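Local atomic coordinates of Non-reducing end beta-L-arabinofuranosidase (Bacteroides thetaiotaomicron, PDB entry 5MQO), a protein that probably acts as a GH127 glycoside hydrolase, an aceric acidase, on sugar linkages of plant pectin. Residues D289-M294 with M320-S325; T278-D283 with A297-Y302; L503-D508 with V515-N520; V44-G49 with G487-T492; L623-I628 with K648-S653. All blocks are in the same frame, centred on the assembly; numbering follows the deposited sequence.

Contact 1. Residues D289-M294 with M320-S325; sequences DQYRAM and MKNLTS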
# COMPACT_ATOMS: atom_id res chain seq x y z
N ASP A 289 -25.41 -5.66 2.29
CA ASP A 289 -25.76 -5.45 3.71
C ASP A 289 -24.57 -5.06 4.57
O ASP A 289 -24.76 -4.68 5.71
CB ASP A 289 -26.41 -6.71 4.32
CG ASP A 289 -27.69 -7.13 3.59
OD1 ASP A 289 -28.61 -6.29 3.46
OD2 ASP A 289 -27.77 -8.29 3.14
N GLN A 290 -23.35 -5.14 4.05
CA GLN A 290 -22.13 -4.85 4.80
C GLN A 290 -21.82 -3.39 4.76
O GLN A 290 -21.59 -2.85 3.67
CB GLN A 290 -20.94 -5.59 4.20
CG GLN A 290 -20.99 -7.10 4.39
CD GLN A 290 -19.82 -7.81 3.72
OE1 GLN A 290 -18.67 -7.36 3.76
NE2 GLN A 290 -20.12 -8.96 3.14
N TYR A 291 -21.81 -2.74 5.92
CA TYR A 291 -21.44 -1.31 6.02
C TYR A 291 -20.24 -1.09 6.98
O TYR A 291 -19.97 0.05 7.40
CB TYR A 291 -22.65 -0.48 6.47
CG TYR A 291 -23.78 -0.46 5.50
CD1 TYR A 291 -23.83 0.51 4.47
CD2 TYR A 291 -24.82 -1.40 5.58
CE1 TYR A 291 -24.89 0.55 3.56
CE2 TYR A 291 -25.89 -1.38 4.65
CZ TYR A 291 -25.92 -0.40 3.64
OH TYR A 291 -26.95 -0.34 2.73
N ARG A 292 -19.52 -2.17 7.29
CA ARG A 292 -18.39 -2.14 8.19
C ARG A 292 -17.30 -3.14 7.71
O ARG A 292 -17.58 -4.11 6.99
CB ARG A 292 -18.90 -2.43 9.62
CG ARG A 292 -19.75 -1.29 10.22
CD ARG A 292 -20.26 -1.61 11.63
NE ARG A 292 -20.66 -0.43 12.44
CZ ARG A 292 -21.04 -0.48 13.74
NH1 ARG A 292 -21.10 -1.65 14.40
NH2 ARG A 292 -21.36 0.64 14.40
N ALA A 293 -16.05 -2.89 8.10
CA ALA A 293 -14.93 -3.82 7.84
C ALA A 293 -15.07 -5.02 8.74
O ALA A 293 -15.51 -4.86 9.87
CB ALA A 293 -13.59 -3.15 8.10
N MET A 294 -14.64 -6.19 8.29
CA MET A 294 -15.04 -7.41 8.96
C MET A 294 -14.02 -8.41 9.48
O MET A 294 -13.94 -8.64 10.72
CB MET A 294 -15.98 -8.15 8.03
CG MET A 294 -16.95 -9.02 8.78
SD MET A 294 -18.47 -9.09 7.85
CE MET A 294 -19.36 -7.61 8.37
N MET A 320 -21.15 1.99 -3.77
CA MET A 320 -20.45 3.14 -3.19
C MET A 320 -21.05 3.54 -1.83
O MET A 320 -20.36 4.11 -1.01
CB MET A 320 -20.48 4.33 -4.16
CG MET A 320 -19.46 5.44 -3.90
SD MET A 320 -17.68 5.11 -3.98
CE MET A 320 -17.63 3.66 -5.04
N LYS A 321 -22.32 3.24 -1.60
CA LYS A 321 -22.89 3.39 -0.24
C LYS A 321 -22.21 2.43 0.76
O LYS A 321 -21.91 2.82 1.88
CB LYS A 321 -24.42 3.22 -0.23
CG LYS A 321 -25.19 4.46 0.25
CD LYS A 321 -26.53 4.73 -0.47
CE LYS A 321 -26.93 6.20 -0.26
NZ LYS A 321 -28.39 6.45 -0.41
N ASN A 322 -21.95 1.20 0.32
CA ASN A 322 -21.22 0.24 1.11
C ASN A 322 -19.77 0.62 1.21
O ASN A 322 -19.22 0.66 2.30
CB ASN A 322 -21.35 -1.17 0.54
CG ASN A 322 -22.79 -1.66 0.52
OD1 ASN A 322 -23.40 -1.74 -0.53
ND2 ASN A 322 -23.34 -1.96 1.70
N LEU A 323 -19.15 0.95 0.09
CA LEU A 323 -17.69 1.17 0.09
C LEU A 323 -17.32 2.38 0.91
O LEU A 323 -16.29 2.33 1.60
CB LEU A 323 -17.12 1.29 -1.32
CG LEU A 323 -17.12 0.00 -2.16
CD1 LEU A 323 -16.72 0.32 -3.61
CD2 LEU A 323 -16.23 -1.08 -1.57
N THR A 324 -18.15 3.43 0.91
CA THR A 324 -17.85 4.63 1.74
C THR A 324 -18.07 4.46 3.25
O THR A 324 -17.31 5.02 3.98
CB THR A 324 -18.49 5.95 1.21
OG1 THR A 324 -19.90 5.81 1.09
CG2 THR A 324 -17.99 6.25 -0.13
N SER A 325 -19.02 3.69 3.74
CA SER A 325 -19.03 3.46 5.21
C SER A 325 -17.98 2.43 5.65
O SER A 325 -17.52 2.49 6.78
CB SER A 325 -20.43 3.17 5.82
OG SER A 325 -21.13 2.28 5.01

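Contact 2. Residues T278-D283 with A297-Y302; sequences TDDNQD and AVRANY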
# COMPACT_ATOMS: atom_id res chain seq x y z
N THR A 278 -18.94 -16.72 6.72
CA THR A 278 -18.30 -16.28 7.92
C THR A 278 -17.90 -14.83 7.80
O THR A 278 -17.61 -14.36 6.71
CB THR A 278 -17.08 -17.18 8.24
OG1 THR A 278 -16.28 -17.36 7.08
CG2 THR A 278 -17.52 -18.56 8.71
N ASP A 279 -17.92 -14.12 8.92
CA ASP A 279 -17.35 -12.78 8.98
C ASP A 279 -15.89 -12.82 8.48
O ASP A 279 -15.44 -11.99 7.73
CB ASP A 279 -17.40 -12.23 10.42
CG ASP A 279 -18.82 -12.00 10.93
OD1 ASP A 279 -19.77 -12.01 10.09
OD2 ASP A 279 -18.97 -11.79 12.18
N ASP A 280 -15.18 -13.86 8.89
CA ASP A 280 -13.79 -14.05 8.56
C ASP A 280 -13.54 -14.08 7.07
O ASP A 280 -12.55 -13.52 6.62
CB ASP A 280 -13.28 -15.33 9.23
CG ASP A 280 -11.79 -15.37 9.34
OD1 ASP A 280 -11.13 -14.34 9.67
OD2 ASP A 280 -11.27 -16.47 9.14
N ASN A 281 -14.45 -14.68 6.30
CA ASN A 281 -14.42 -14.56 4.82
C ASN A 281 -15.40 -13.51 4.24
O ASN A 281 -15.76 -13.58 3.05
CB ASN A 281 -14.62 -15.93 4.15
CG ASN A 281 -14.36 -15.89 2.64
OD1 ASN A 281 -13.38 -15.28 2.16
ND2 ASN A 281 -15.28 -16.51 1.88
N GLN A 282 -15.77 -12.50 5.05
CA GLN A 282 -16.71 -11.44 4.66
C GLN A 282 -17.92 -11.98 3.85
O GLN A 282 -18.33 -11.36 2.85
CB GLN A 282 -16.00 -10.35 3.84
CG GLN A 282 -14.76 -9.73 4.45
CD GLN A 282 -13.57 -10.67 4.58
OE1 GLN A 282 -13.25 -11.43 3.66
NE2 GLN A 282 -12.90 -10.63 5.74
N ASP A 283 -18.47 -13.14 4.24
CA ASP A 283 -19.56 -13.75 3.48
C ASP A 283 -20.65 -14.39 4.34
O ASP A 283 -21.33 -15.31 3.87
CB ASP A 283 -19.01 -14.70 2.35
CG ASP A 283 -18.50 -16.08 2.85
OD1 ASP A 283 -18.37 -16.32 4.08
OD2 ASP A 283 -18.19 -16.95 1.99
N ALA A 297 -8.06 -9.50 7.13
CA ALA A 297 -7.95 -8.16 6.56
C ALA A 297 -7.53 -8.14 5.09
O ALA A 297 -7.94 -7.28 4.33
CB ALA A 297 -7.08 -7.27 7.43
N VAL A 298 -6.73 -9.11 4.68
CA VAL A 298 -6.30 -9.26 3.29
C VAL A 298 -7.55 -9.55 2.43
O VAL A 298 -7.82 -8.83 1.46
CB VAL A 298 -5.26 -10.41 3.08
CG1 VAL A 298 -4.72 -10.39 1.65
CG2 VAL A 298 -4.09 -10.32 4.04
N ARG A 299 -8.30 -10.58 2.80
CA ARG A 299 -9.52 -10.94 2.09
C ARG A 299 -10.48 -9.75 2.04
O ARG A 299 -11.01 -9.43 0.99
CB ARG A 299 -10.18 -12.16 2.73
CG ARG A 299 -9.39 -13.48 2.61
CD ARG A 299 -10.22 -14.73 2.94
NE ARG A 299 -9.61 -15.59 3.97
CZ ARG A 299 -10.21 -16.64 4.58
NH1 ARG A 299 -11.46 -17.05 4.27
NH2 ARG A 299 -9.55 -17.33 5.51
N ALA A 300 -10.64 -9.07 3.17
CA ALA A 300 -11.47 -7.88 3.29
C ALA A 300 -11.07 -6.78 2.30
O ALA A 300 -11.86 -6.28 1.50
CB ALA A 300 -11.36 -7.32 4.69
N ASN A 301 -9.83 -6.39 2.40
CA ASN A 301 -9.37 -5.23 1.70
C ASN A 301 -9.33 -5.52 0.19
O ASN A 301 -9.77 -4.67 -0.57
CB ASN A 301 -8.04 -4.78 2.23
CG ASN A 301 -8.13 -4.09 3.57
OD1 ASN A 301 -9.21 -3.75 4.06
ND2 ASN A 301 -6.97 -3.85 4.18
N TYR A 302 -8.87 -6.71 -0.21
CA TYR A 302 -8.89 -7.10 -1.64
C TYR A 302 -10.31 -7.16 -2.20
O TYR A 302 -10.54 -6.74 -3.32
CB TYR A 302 -8.10 -8.40 -1.92
CG TYR A 302 -6.60 -8.19 -2.03
CD1 TYR A 302 -6.03 -7.85 -3.23
CD2 TYR A 302 -5.78 -8.28 -0.94
CE1 TYR A 302 -4.66 -7.62 -3.35
CE2 TYR A 302 -4.42 -8.07 -1.04
CZ TYR A 302 -3.86 -7.74 -2.25
OH TYR A 302 -2.50 -7.52 -2.36

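Contact 3. Residues L503-D508 with V515-N520; sequences LVQETD and VRVTLN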
# COMPACT_ATOMS: atom_id res chain seq x y z
N LEU A 503 7.56 15.92 -18.27
CA LEU A 503 7.97 16.81 -17.20
C LEU A 503 8.99 16.16 -16.27
O LEU A 503 9.21 14.96 -16.29
CB LEU A 503 6.75 17.39 -16.48
CG LEU A 503 5.73 16.45 -15.82
CD1 LEU A 503 6.20 15.94 -14.46
CD2 LEU A 503 4.39 17.16 -15.66
N VAL A 504 9.65 17.01 -15.50
CA VAL A 504 10.69 16.59 -14.58
C VAL A 504 10.34 17.10 -13.19
O VAL A 504 10.09 18.30 -13.00
CB VAL A 504 12.07 17.11 -15.01
CG1 VAL A 504 13.16 16.45 -14.18
CG2 VAL A 504 12.30 16.82 -16.47
N GLN A 505 10.34 16.18 -12.22
CA GLN A 505 10.01 16.48 -10.84
C GLN A 505 11.29 16.40 -10.05
O GLN A 505 11.96 15.37 -10.09
CB GLN A 505 8.99 15.45 -10.32
CG GLN A 505 8.62 15.65 -8.84
CD GLN A 505 7.23 15.17 -8.48
OE1 GLN A 505 6.38 14.93 -9.34
NE2 GLN A 505 6.97 15.04 -7.22
N GLU A 506 11.63 17.47 -9.34
CA GLU A 506 12.82 17.49 -8.50
C GLU A 506 12.38 17.77 -7.09
O GLU A 506 11.62 18.71 -6.87
CB GLU A 506 13.79 18.54 -8.98
CG GLU A 506 13.96 18.57 -10.51
CD GLU A 506 15.12 19.46 -10.94
OE1 GLU A 506 14.93 20.70 -11.08
OE2 GLU A 506 16.22 18.90 -11.12
N THR A 507 12.84 16.94 -6.14
CA THR A 507 12.53 17.10 -4.71
C THR A 507 13.28 16.09 -3.86
O THR A 507 13.60 15.01 -4.37
CB THR A 507 11.03 16.92 -4.42
OG1 THR A 507 10.82 17.05 -3.02
CG2 THR A 507 10.51 15.54 -4.94
N ASP A 508 13.55 16.40 -2.58
CA ASP A 508 14.21 15.42 -1.70
C ASP A 508 13.19 14.73 -0.79
O ASP A 508 13.56 14.05 0.16
CB ASP A 508 15.39 16.04 -0.90
CG ASP A 508 16.37 14.96 -0.29
OD1 ASP A 508 16.56 13.87 -0.89
OD2 ASP A 508 16.95 15.21 0.81
N VAL A 515 8.92 20.75 -3.69
CA VAL A 515 8.78 20.09 -4.99
C VAL A 515 8.85 21.08 -6.15
O VAL A 515 8.30 22.17 -6.10
CB VAL A 515 7.48 19.26 -5.06
CG1 VAL A 515 7.40 18.43 -6.34
CG2 VAL A 515 7.39 18.34 -3.85
N ARG A 516 9.56 20.69 -7.19
CA ARG A 516 9.64 21.47 -8.38
C ARG A 516 9.25 20.58 -9.54
O ARG A 516 9.86 19.51 -9.72
CB ARG A 516 11.05 21.99 -8.59
CG ARG A 516 11.24 22.81 -9.87
CD ARG A 516 12.68 23.22 -10.01
NE ARG A 516 13.08 24.10 -8.93
CZ ARG A 516 14.31 24.59 -8.77
NH1 ARG A 516 15.29 24.30 -9.63
NH2 ARG A 516 14.55 25.38 -7.74
N VAL A 517 8.26 21.05 -10.30
CA VAL A 517 7.82 20.43 -11.53
C VAL A 517 8.27 21.33 -12.68
O VAL A 517 7.94 22.52 -12.74
CB VAL A 517 6.30 20.16 -11.54
CG1 VAL A 517 5.83 19.55 -12.86
CG2 VAL A 517 5.97 19.20 -10.40
N THR A 518 9.06 20.76 -13.57
CA THR A 518 9.60 21.47 -14.71
C THR A 518 9.01 20.82 -15.94
O THR A 518 9.09 19.61 -16.07
CB THR A 518 11.13 21.35 -14.74
OG1 THR A 518 11.68 21.70 -13.45
CG2 THR A 518 11.71 22.24 -15.83
N LEU A 519 8.45 21.63 -16.85
CA LEU A 519 7.87 21.15 -18.12
C LEU A 519 8.85 21.14 -19.28
O LEU A 519 9.14 22.19 -19.81
CB LEU A 519 6.73 22.07 -18.51
CG LEU A 519 5.54 21.92 -17.58
CD1 LEU A 519 4.72 23.18 -17.66
CD2 LEU A 519 4.70 20.69 -17.95
N ASN A 520 9.32 19.95 -19.69
CA ASN A 520 10.26 19.85 -20.83
C ASN A 520 9.55 20.00 -22.14
O ASN A 520 9.86 20.90 -22.87
CB ASN A 520 11.01 18.53 -20.86
CG ASN A 520 11.94 18.34 -19.70
OD1 ASN A 520 12.33 17.21 -19.41
ND2 ASN A 520 12.29 19.42 -19.00

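Contact 4. Residues V44-G49 with G487-T492; sequences VHWTNG and GANTLT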
# COMPACT_ATOMS: atom_id res chain seq x y z
N VAL A 44 6.49 6.82 -16.11
CA VAL A 44 7.12 7.45 -14.96
C VAL A 44 8.35 6.63 -14.57
O VAL A 44 8.23 5.43 -14.40
CB VAL A 44 6.13 7.58 -13.77
CG1 VAL A 44 6.77 8.27 -12.57
CG2 VAL A 44 4.88 8.36 -14.19
N HIS A 45 9.53 7.27 -14.51
CA HIS A 45 10.73 6.67 -13.89
C HIS A 45 11.13 7.49 -12.65
O HIS A 45 11.27 8.70 -12.75
CB HIS A 45 11.99 6.69 -14.79
CG HIS A 45 11.78 6.28 -16.21
ND1 HIS A 45 10.74 5.46 -16.63
CD2 HIS A 45 12.53 6.51 -17.31
CE1 HIS A 45 10.85 5.26 -17.94
NE2 HIS A 45 11.93 5.87 -18.37
N TRP A 46 11.35 6.82 -11.52
CA TRP A 46 12.08 7.43 -10.41
C TRP A 46 13.50 7.77 -10.89
O TRP A 46 14.09 6.99 -11.65
CB TRP A 46 12.23 6.50 -9.18
CG TRP A 46 10.97 6.02 -8.57
CD1 TRP A 46 10.60 4.72 -8.37
CD2 TRP A 46 9.90 6.83 -8.08
NE1 TRP A 46 9.36 4.67 -7.78
CE2 TRP A 46 8.91 5.94 -7.59
CE3 TRP A 46 9.67 8.21 -8.01
CZ2 TRP A 46 7.72 6.39 -7.03
CZ3 TRP A 46 8.48 8.66 -7.46
CH2 TRP A 46 7.52 7.75 -6.97
N THR A 47 14.02 8.90 -10.40
CA THR A 47 15.36 9.38 -10.66
C THR A 47 16.17 9.43 -9.36
O THR A 47 16.65 8.39 -8.92
CB THR A 47 15.32 10.75 -11.37
OG1 THR A 47 14.56 11.67 -10.59
CG2 THR A 47 14.64 10.64 -12.72
N ASN A 48 16.30 10.60 -8.72
CA ASN A 48 17.40 10.89 -7.78
C ASN A 48 16.93 11.15 -6.37
O ASN A 48 17.00 12.28 -5.90
CB ASN A 48 18.19 12.16 -8.21
CG ASN A 48 18.61 12.12 -9.66
OD1 ASN A 48 19.30 11.19 -10.10
ND2 ASN A 48 18.16 13.11 -10.43
N GLY A 49 16.45 10.14 -5.67
CA GLY A 49 16.14 10.36 -4.26
C GLY A 49 15.74 9.11 -3.55
O GLY A 49 16.27 8.03 -3.85
N GLY A 487 8.14 12.68 -5.29
CA GLY A 487 9.40 11.94 -5.39
C GLY A 487 10.06 12.30 -6.72
O GLY A 487 9.38 12.57 -7.72
N ALA A 488 11.39 12.32 -6.73
CA ALA A 488 12.12 12.74 -7.90
C ALA A 488 11.84 11.77 -9.03
O ALA A 488 11.98 10.56 -8.83
CB ALA A 488 13.60 12.78 -7.61
N ASN A 489 11.42 12.29 -10.18
CA ASN A 489 11.01 11.47 -11.31
C ASN A 489 10.95 12.23 -12.65
O ASN A 489 10.87 13.45 -12.68
CB ASN A 489 9.63 10.86 -11.02
CG ASN A 489 8.49 11.90 -11.06
OD1 ASN A 489 8.20 12.50 -12.10
ND2 ASN A 489 7.84 12.08 -9.94
N THR A 490 10.97 11.46 -13.75
CA THR A 490 10.45 11.93 -15.03
C THR A 490 9.05 11.36 -15.31
O THR A 490 8.75 10.23 -14.94
CB THR A 490 11.35 11.52 -16.21
OG1 THR A 490 11.45 10.09 -16.25
CG2 THR A 490 12.73 12.12 -16.09
N LEU A 491 8.21 12.16 -15.96
CA LEU A 491 6.97 11.69 -16.57
C LEU A 491 6.92 12.11 -18.03
O LEU A 491 7.02 13.31 -18.31
CB LEU A 491 5.78 12.30 -15.86
CG LEU A 491 4.41 12.25 -16.56
CD1 LEU A 491 4.00 10.81 -16.85
CD2 LEU A 491 3.39 12.94 -15.69
N THR A 492 6.75 11.14 -18.93
CA THR A 492 6.43 11.37 -20.35
C THR A 492 5.17 10.58 -20.73
O THR A 492 5.19 9.37 -20.90
CB THR A 492 7.59 11.01 -21.28
OG1 THR A 492 7.78 9.61 -21.30
CG2 THR A 492 8.92 11.63 -20.80

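Contact 5. Residues L623-I628 with K648-S653; sequences LIPADI and KARLAS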
# COMPACT_ATOMS: atom_id res chain seq x y z
N LEU A 623 9.75 8.97 28.22
CA LEU A 623 8.56 9.82 28.05
C LEU A 623 8.84 10.98 27.13
O LEU A 623 9.87 11.65 27.25
CB LEU A 623 8.11 10.47 29.34
CG LEU A 623 8.31 9.75 30.65
CD1 LEU A 623 7.89 10.71 31.77
CD2 LEU A 623 7.53 8.44 30.65
N ILE A 624 7.88 11.28 26.28
CA ILE A 624 8.00 12.38 25.36
C ILE A 624 7.23 13.58 25.95
O ILE A 624 6.00 13.52 26.01
CB ILE A 624 7.42 11.99 24.00
CG1 ILE A 624 8.17 10.78 23.42
CG2 ILE A 624 7.44 13.16 23.04
CD1 ILE A 624 9.69 10.96 23.32
N PRO A 625 7.92 14.65 26.38
CA PRO A 625 7.15 15.83 26.76
C PRO A 625 6.49 16.43 25.53
O PRO A 625 7.08 16.37 24.45
CB PRO A 625 8.19 16.78 27.34
CG PRO A 625 9.47 16.33 26.80
CD PRO A 625 9.36 14.88 26.54
N ALA A 626 5.30 17.00 25.71
CA ALA A 626 4.48 17.53 24.56
C ALA A 626 5.13 18.64 23.75
O ALA A 626 4.90 18.73 22.55
CB ALA A 626 3.12 17.99 25.05
N ASP A 627 5.94 19.45 24.42
CA ASP A 627 6.73 20.53 23.84
C ASP A 627 8.19 20.13 23.61
O ASP A 627 9.06 21.00 23.58
CB ASP A 627 6.68 21.78 24.76
CG ASP A 627 7.53 21.64 26.05
OD1 ASP A 627 8.06 20.54 26.40
OD2 ASP A 627 7.66 22.66 26.75
N ILE A 628 8.48 18.84 23.48
CA ILE A 628 9.83 18.40 23.13
C ILE A 628 10.25 19.08 21.83
O ILE A 628 9.41 19.35 20.96
CB ILE A 628 9.94 16.86 23.00
CG1 ILE A 628 11.42 16.43 22.93
CG2 ILE A 628 9.13 16.34 21.81
CD1 ILE A 628 11.64 14.97 22.63
N LYS A 648 15.73 15.43 23.48
CA LYS A 648 15.87 15.10 24.89
C LYS A 648 14.51 14.70 25.44
O LYS A 648 13.59 15.54 25.63
CB LYS A 648 16.45 16.28 25.66
CG LYS A 648 16.75 15.95 27.12
CD LYS A 648 18.05 16.61 27.62
CE LYS A 648 19.25 15.83 27.10
NZ LYS A 648 20.52 16.58 27.09
N ALA A 649 14.38 13.39 25.68
CA ALA A 649 13.17 12.78 26.23
C ALA A 649 13.25 12.84 27.75
O ALA A 649 14.32 13.07 28.29
CB ALA A 649 13.09 11.35 25.77
N ARG A 650 12.15 12.65 28.45
CA ARG A 650 12.23 12.52 29.91
C ARG A 650 12.37 11.05 30.28
O ARG A 650 11.88 10.17 29.58
CB ARG A 650 11.03 13.18 30.58
CG ARG A 650 10.98 14.68 30.28
CD ARG A 650 9.78 15.41 30.86
NE ARG A 650 9.60 15.02 32.26
CZ ARG A 650 8.47 15.15 32.95
NH1 ARG A 650 7.39 15.71 32.39
NH2 ARG A 650 8.42 14.73 34.20
N LEU A 651 13.08 10.77 31.36
CA LEU A 651 13.36 9.39 31.72
C LEU A 651 12.68 9.06 33.02
O LEU A 651 12.84 9.80 34.01
CB LEU A 651 14.87 9.16 31.86
CG LEU A 651 15.30 7.76 32.28
CD1 LEU A 651 15.05 6.79 31.16
CD2 LEU A 651 16.76 7.73 32.71
N ALA A 652 11.96 7.94 33.04
CA ALA A 652 11.35 7.45 34.27
C ALA A 652 12.38 6.75 35.15
O ALA A 652 13.25 6.06 34.63
CB ALA A 652 10.21 6.51 33.95
N SER A 653 12.30 6.91 36.47
CA SER A 653 13.14 6.11 37.37
C SER A 653 12.81 4.64 37.13
O SER A 653 11.67 4.35 36.82
CB SER A 653 12.86 6.45 38.84
OG SER A 653 13.11 7.83 39.10

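Contact 1. Residues D289-M294 with M320-S325
Asn322 ND2 is shared by two carbonyl groups of the loop ahead of helix 297-314: it donates to Gln290 O at 2.8 Å and also to Arg288 O just before the 289-294 segment. Toward Gln290 the nitrogen lies well above the carbonyl plane, 49° out of it. The same ND2 sits 3.4 Å above one face of the Tyr291 ring, displaced toward the rim, with CE1 the closest ring atom at 3.5 Å. Tyr291 CG, anti to its carbonyl carbon (chi1 -65°), starts the ring toward this amide, and the two planes stand 37° apart. At the edge of the ring, and in its plane, Ser325 OG approaches Tyr291 CD1 to 3.3 Å. Beyond the segment, Gln318 NE2 bonds both Asn322 OD1 and Tyr291 OH, which would hold the amide in this rotation. An alanine at Asn322 would probably leave the carbonyls of Gln290 and Arg288 without this donor and one face of the tyrosine ring without its polar cover. Within the helical catalytic domain, the loop is thus docked on helix 317-333 in good part through one buried amide, whose N-H groups satisfy main-chain oxygens while its nitrogen covers an aromatic face.

Contact 2. Residues T278-D283 with A297-Y302
Gln282 and Asn281 meet Arg299 and Ala300 where a loop carrying a type I beta turn, Asp279 to Gln282, rests on the first turns of helix 297-314 in the GH127 catalytic domain, a fold of the six-hairpin clan. The tight part is the Gln282 amide, buried and laid against the helix backbone. Its chain bends at chi2 (67°), which turns CD toward the helix, 3.7 Å from Ala300 CA. The two ends of the amide then divide the surface: NE2 packs on Ala300 CB at 3.8 Å, and OE1 comes within 3.3 Å of Arg299 CB. The looser, partly exposed side belongs to the guanidinium. Arg299 NH1 gives a straight but weak hydrogen bond to Asn281 OD1 (3.4 Å, 172° at the hydrogen), the two side chains crossing at about a right angle. Asp280 adds opposite charge without a salt bridge, because OD2 stays 4.1 Å from Arg299 NH2 and lies well out of the guanidinium plane. The Asp280 carboxylate is held elsewhere, OD1 accepting from His364 N. Asn281 ND2 also makes a weak bond to Asp283 OD2, while Asn281 OD1 lies 3.3 Å from Arg299 CD.

Contact 3. Residues L503-D508 with V515-N520
Val504 and Thr518 form a hydrogen-bonded antiparallel pair, and Glu506 with Arg516 forms the next one. Main-chain bonds come first: Val504 N reaches Thr518 O at 2.7 Å, Glu506 N reaches Arg516 O at 2.7 Å, and both pairs are closed by the reciprocal bonds. Between them, C-H donors supplement the pattern, with Gln505 CA 3.2 Å from Arg516 O and Val517 CA 3.4 Å from Val504 O. Apolar contacts gather on the face of Leu503, Gln505, Val517 and Leu519. There Leu503 CD2 lies 4.0 Å from Val517 CG1, and Leu503 CB is 4.2 Å from Leu519 CD2. Farther along, the side-chain amide of Gln505 packs on a methyl, NE2 standing 3.5 Å from Val515 CG1. The other face, with Val504 and Thr518, also carries a charged pair. Glu506 OE1 makes a long salt bridge of 3.9 Å to Arg516 NH1, with carboxylate and guanidinium planes turned 62° apart, and Arg516 NE has a second partner in Glu574 of strand 572-577. With the strand directions 160° apart and a short connection from one to the other, the arrangement is a beta hairpin, set between strands 489-494 and 572-577 in the antiparallel sheet of the GH127 middle domain.

Contact 4. Residues V44-G49 with G487-T492
Chi1 of -59° holds Trp46 CG anti to its own carbonyl carbon, and the six-membered ring of the indole presents its edge to Ala488 O, with CE3 at 3.4 Å and the oxygen in the ring plane. Thr47 has OG1 between its backbone N and carbonyl carbon, which brings that oxygen to 3.3 Å from Ala488 CB. Val44 CG2 touches Leu491 CD1 at 3.7 Å. The backbones run antiparallel, at 170° between strand directions: His45 N bonds Thr490 O at 3.1 Å, and Thr490 N returns to His45 O at 3.0 Å. One step on, Thr47 N donates to Ala488 O at 3.1 Å from a position 49° above the carbonyl plane. Gly487 CA lies 4.0 Å from Trp46 CZ3. Around the pair, Trp46 stacks with Trp51, and Asn489 OD1 accepts a hydrogen bond from the hydroxyl of Tyr474. Ala488 O thus answers a backbone N-H and an aromatic edge together, and this mainly main-chain bonding adds strand 44-46, from the N-terminal part of the chain, to the edge of the middle-domain sheet.

Contact 5. Residues L623-I628 with K648-S653
Leu623 and Arg650 are a hydrogen-bonded antiparallel pair in the beta-sheet of the GH127 C-terminal domain, where strand 622-625 lies between strands 640-651 and 690-697. The polar part is compact. Leu623 N gives a nearly straight bond to Arg650 O (2.8 Å, 174° at the hydrogen), and Arg650 N returns to Leu623 O, also at 2.8 Å. The short strands then diverge, with 124° between their directions, and a type I turn from Pro625 to Ile628 carries the first one away. Ile624 bonds through its backbone to Pro695 and Ala697 of strand 690-697. Most of the remaining contacts are between aliphatic groups. Leu623 CD1 lies 4.2 Å from Arg650 CB, and Ile624 CD1 is the same 4.2 Å from Ala649 CB. Pro625 lays its ring against the aliphatic stem of Arg650, CD and CG each 4.1 Å from Arg650 CG. An alanine in place of Pro625 would probably leave that CG methylene without its ring cover and let the backbone turn more freely where the strand gives way to the turn. Beyond CD the Arg650 chain bends at chi3 (47°), and its NH2 is bonded to Ala668 O. Past the turn, Ile628 instead sets a methylene and a methyl on a carbonyl: CG1, anti to the backbone N, and CD1 both rest 3.6 Å from Lys648 O.

The five contacts fall into two touching pairs and one outlier. Contacts 1 and 2, with centres 12 Å apart, share the loop before helix 297-314 and interleave along the chain; Gln290 NE2 lies 3.0 Å from Gln282 O, a probable hydrogen bond between them. Contacts 3 and 4, with centres 8 Å apart, are neighbours in one sheet, joined where Leu503 N reaches Leu491 O at 2.7 Å. The segments of contact 4 bracket contacts 1 and 2 in sequence, yet its nearest atoms are about 18 Å from those of contact 2. Contact 5, in the C-terminal domain, has its centre about 40 Å from each of the others.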